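Local atomic coordinates of PHA granule-associated protein (PDB entry 5IP0), a protein that binds polyhydroxyalkanoate granules as a phasin, probably coating their surface as an amphiphilic, surfactant-like structural protein. Residues D[32-37]-D[88-93]. Numbering follows the deposited sequence.
Sequences EQLTRL and QKLSAL. With CD (cadmium ion), chain B.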
ATOM      1  N   GLU D  32       6.106   2.356   5.729  1.00 78.68           N
ATOM      2  CA  GLU D  32       6.060   3.628   5.026  1.00 68.55           C
ATOM      3  C   GLU D  32       6.711   3.543   3.647  1.00 75.45           C
ATOM      4  O   GLU D  32       6.152   4.027   2.651  1.00 83.05           O
ATOM      5  CB  GLU D  32       6.746   4.684   5.867  1.00 69.10           C
ATOM      6  CG  GLU D  32       6.109   6.009   5.745  1.00 81.96           C
ATOM      7  CD  GLU D  32       6.786   7.025   6.597  1.00142.98           C
ATOM      8  OE1 GLU D  32       7.712   6.624   7.338  1.00163.61           O
ATOM      9  OE2 GLU D  32       6.400   8.214   6.521  1.00165.00           O
ATOM     10  N   GLN D  33       7.915   2.964   3.569  1.00 69.46           N
ATOM     11  CA  GLN D  33       8.625   2.934   2.294  1.00 69.98           C
ATOM     12  C   GLN D  33       7.945   2.021   1.296  1.00 69.61           C
ATOM     13  O   GLN D  33       7.858   2.351   0.114  1.00 77.92           O
ATOM     14  CB  GLN D  33      10.082   2.539   2.489  1.00 70.91           C
ATOM     15  CG  GLN D  33      10.889   3.612   3.188  1.00 71.52           C
ATOM     16  CD  GLN D  33      12.350   3.263   3.293  1.00 78.31           C
ATOM     17  OE1 GLN D  33      12.992   3.039   2.271  1.00 95.10           O
ATOM     18  NE2 GLN D  33      12.895   3.228   4.516  1.00 72.91           N
ATOM     19  N   LEU D  34       7.480   0.854   1.741  1.00 69.30           N
ATOM     20  CA  LEU D  34       6.719  -0.021   0.857  1.00 69.62           C
ATOM     21  C   LEU D  34       5.473   0.674   0.333  1.00 68.36           C
ATOM     22  O   LEU D  34       5.182   0.618  -0.867  1.00 74.51           O
ATOM     23  CB  LEU D  34       6.357  -1.312   1.585  1.00 68.96           C
ATOM     24  CG  LEU D  34       7.573  -2.209   1.805  1.00 71.88           C
ATOM     25  CD1 LEU D  34       7.280  -3.337   2.735  1.00 69.91           C
ATOM     26  CD2 LEU D  34       8.014  -2.755   0.483  1.00 70.40           C
ATOM     27  N   THR D  35       4.742   1.360   1.212  1.00 67.89           N
ATOM     28  CA  THR D  35       3.573   2.117   0.774  1.00 67.41           C
ATOM     29  C   THR D  35       3.932   3.105  -0.323  1.00 67.72           C
ATOM     30  O   THR D  35       3.265   3.169  -1.360  1.00 67.56           O
ATOM     31  CB  THR D  35       2.953   2.848   1.961  1.00 67.15           C
ATOM     32  OG1 THR D  35       2.652   1.908   2.991  1.00 77.43           O
ATOM     33  CG2 THR D  35       1.675   3.536   1.558  1.00 70.92           C
ATOM     34  N   ARG D  36       5.008   3.864  -0.128  1.00 78.45           N
ATOM     35  CA  ARG D  36       5.386   4.867  -1.119  1.00 68.80           C
ATOM     36  C   ARG D  36       5.833   4.235  -2.428  1.00 69.18           C
ATOM     37  O   ARG D  36       5.621   4.802  -3.508  1.00 69.42           O
ATOM     38  CB  ARG D  36       6.456   5.761  -0.537  1.00 69.52           C
ATOM     39  CG  ARG D  36       5.900   6.757   0.448  1.00 69.37           C
ATOM     40  CD  ARG D  36       6.977   7.326   1.331  1.00 81.12           C
ATOM     41  NE  ARG D  36       6.451   8.187   2.377  1.00 84.51           N
ATOM     42  CZ  ARG D  36       7.164   8.597   3.416  1.00 95.93           C
ATOM     43  NH1 ARG D  36       8.425   8.226   3.540  1.00 89.41           N
ATOM     44  NH2 ARG D  36       6.618   9.383   4.328  1.00125.35           N
ATOM     45  N   LEU D  37       6.522   3.102  -2.351  1.00 69.43           N
ATOM     46  CA  LEU D  37       6.914   2.401  -3.560  1.00 69.93           C
ATOM     47  C   LEU D  37       5.700   1.957  -4.360  1.00 74.41           C
ATOM     48  O   LEU D  37       5.663   2.127  -5.588  1.00 74.30           O
ATOM     49  CB  LEU D  37       7.813   1.236  -3.166  1.00 70.41           C
ATOM     50  CG  LEU D  37       8.457   0.368  -4.222  1.00 71.23           C
ATOM     51  CD1 LEU D  37       9.001   1.199  -5.318  1.00 71.97           C
ATOM     52  CD2 LEU D  37       9.553  -0.341  -3.522  1.00 71.91           C
ATOM     53  N   GLN D  88      14.188  -3.206  -8.874  1.00 79.21           N
ATOM     54  CA  GLN D  88      15.433  -2.799  -8.225  1.00 80.09           C
ATOM     55  C   GLN D  88      15.170  -2.031  -6.930  1.00 84.70           C
ATOM     56  O   GLN D  88      15.791  -2.320  -5.902  1.00 84.10           O
ATOM     57  CB  GLN D  88      16.289  -1.973  -9.191  1.00100.11           C
ATOM     58  CG  GLN D  88      17.695  -1.633  -8.683  1.00116.54           C
ATOM     59  CD  GLN D  88      18.666  -2.825  -8.685  1.00126.72           C
ATOM     60  OE1 GLN D  88      19.393  -3.053  -9.661  1.00127.63           O
ATOM     61  NE2 GLN D  88      18.702  -3.567  -7.574  1.00119.52           N
ATOM     62  N   LYS D  89      14.262  -1.047  -6.952  1.00 96.60           N
ATOM     63  CA  LYS D  89      13.940  -0.332  -5.717  1.00 89.13           C
ATOM     64  C   LYS D  89      13.499  -1.296  -4.630  1.00 87.26           C
ATOM     65  O   LYS D  89      13.944  -1.197  -3.481  1.00 90.74           O
ATOM     66  CB  LYS D  89      12.889   0.757  -5.949  1.00 77.18           C
ATOM     67  CG  LYS D  89      13.495   2.027  -6.469  1.00 79.86           C
ATOM     68  CD  LYS D  89      12.509   3.076  -6.943  1.00 94.72           C
ATOM     69  CE  LYS D  89      12.353   3.092  -8.449  1.00108.33           C
ATOM     70  NZ  LYS D  89      11.516   4.249  -8.887  1.00110.96           N
ATOM     71  N   LEU D  90      12.613  -2.230  -4.974  1.00 84.33           N
ATOM     72  CA  LEU D  90      12.130  -3.173  -3.973  1.00 78.06           C
ATOM     73  C   LEU D  90      13.253  -4.055  -3.437  1.00 75.97           C
ATOM     74  O   LEU D  90      13.337  -4.289  -2.224  1.00 80.74           O
ATOM     75  CB  LEU D  90      11.005  -4.013  -4.566  1.00 74.37           C
ATOM     76  CG  LEU D  90      10.348  -4.975  -3.603  1.00 73.87           C
ATOM     77  CD1 LEU D  90       9.949  -4.274  -2.331  1.00 72.88           C
ATOM     78  CD2 LEU D  90       9.147  -5.500  -4.306  1.00 81.50           C
ATOM     79  N   SER D  91      14.128  -4.554  -4.317  1.00 77.36           N
ATOM     80  CA  SER D  91      15.245  -5.367  -3.840  1.00 78.65           C
ATOM     81  C   SER D  91      16.106  -4.565  -2.887  1.00 83.01           C
ATOM     82  O   SER D  91      16.465  -5.043  -1.809  1.00 82.35           O
ATOM     83  CB  SER D  91      16.085  -5.886  -5.009  1.00 85.72           C
ATOM     84  OG  SER D  91      16.949  -4.884  -5.498  1.00112.78           O
ATOM     85  N   ALA D  92      16.381  -3.314  -3.241  1.00 78.83           N
ATOM     86  CA  ALA D  92      17.159  -2.453  -2.373  1.00 79.10           C
ATOM     87  C   ALA D  92      16.505  -2.323  -1.009  1.00 77.84           C
ATOM     88  O   ALA D  92      17.159  -2.470   0.025  1.00 78.25           O
ATOM     89  CB  ALA D  92      17.293  -1.087  -3.034  1.00 79.24           C
ATOM     90  N   LEU D  93      15.196  -2.082  -0.998  1.00 92.23           N
ATOM     91  CA  LEU D  93      14.431  -1.957   0.242  1.00 79.37           C
ATOM     92  C   LEU D  93      14.532  -3.211   1.107  1.00 75.50           C
ATOM     93  O   LEU D  93      14.693  -3.117   2.333  1.00 75.36           O
ATOM     94  CB  LEU D  93      12.980  -1.649  -0.129  1.00 78.64           C
ATOM     95  CG  LEU D  93      11.925  -1.171   0.857  1.00 91.40           C
ATOM     96  CD1 LEU D  93      12.550  -0.317   1.919  1.00106.55           C
ATOM     97  CD2 LEU D  93      10.895  -0.382   0.075  1.00 92.46           C
TER
HETATM   98 CD    CD B 202       8.148   8.845   8.555  1.00123.57          CD
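Residues 32-37 and 88-93 are helical turns running antiparallel, their axes 11.0 Å apart at closest approach and 177° between their directions. Across the pair, CA atoms lie nearest for Gln33 with Leu93 and for Leu37 with Leu90. No hydrogen bond links the two turns; the contact is apolar, mostly between leucine methyls, with Gln33 and Lys89 at its margin. Leu93 has CG anti to its backbone N (chi1 -167°), directed at the other helix, and the two methyls beyond it part. CD2 goes to the leucines, 3.8 Å from Leu34 CD2 and equally far from Leu37 CD2, where the Leu37 and Leu93 side chains pass alongside one another, pointing opposite ways; CD1 lies against Gln33, touching CB and the amide oxygen OE1. Leu37 also forks: its CD2 rests over the backbone of Leu90, 3.9 Å from Leu90 CA, and its CD1 meets Lys89 CB at 4.0 Å. This is the middle of a long helical hairpin, helix 18-57 folded back against helix 65-109. On the flank covered by a second subunit, Leu34 CD2 and Leu90 CD1 touch at 3.7 Å, and Tyr23 of that chain packs on both Leu37 and Leu90. On another side of helix 18-57, Glu32 binds a cadmium ion through both carboxylate oxygens, and its OE2 forms a salt bridge with Arg36 NH2. Arg36 NH2 also forms a salt bridge with Glu32 OE1 of a third subunit.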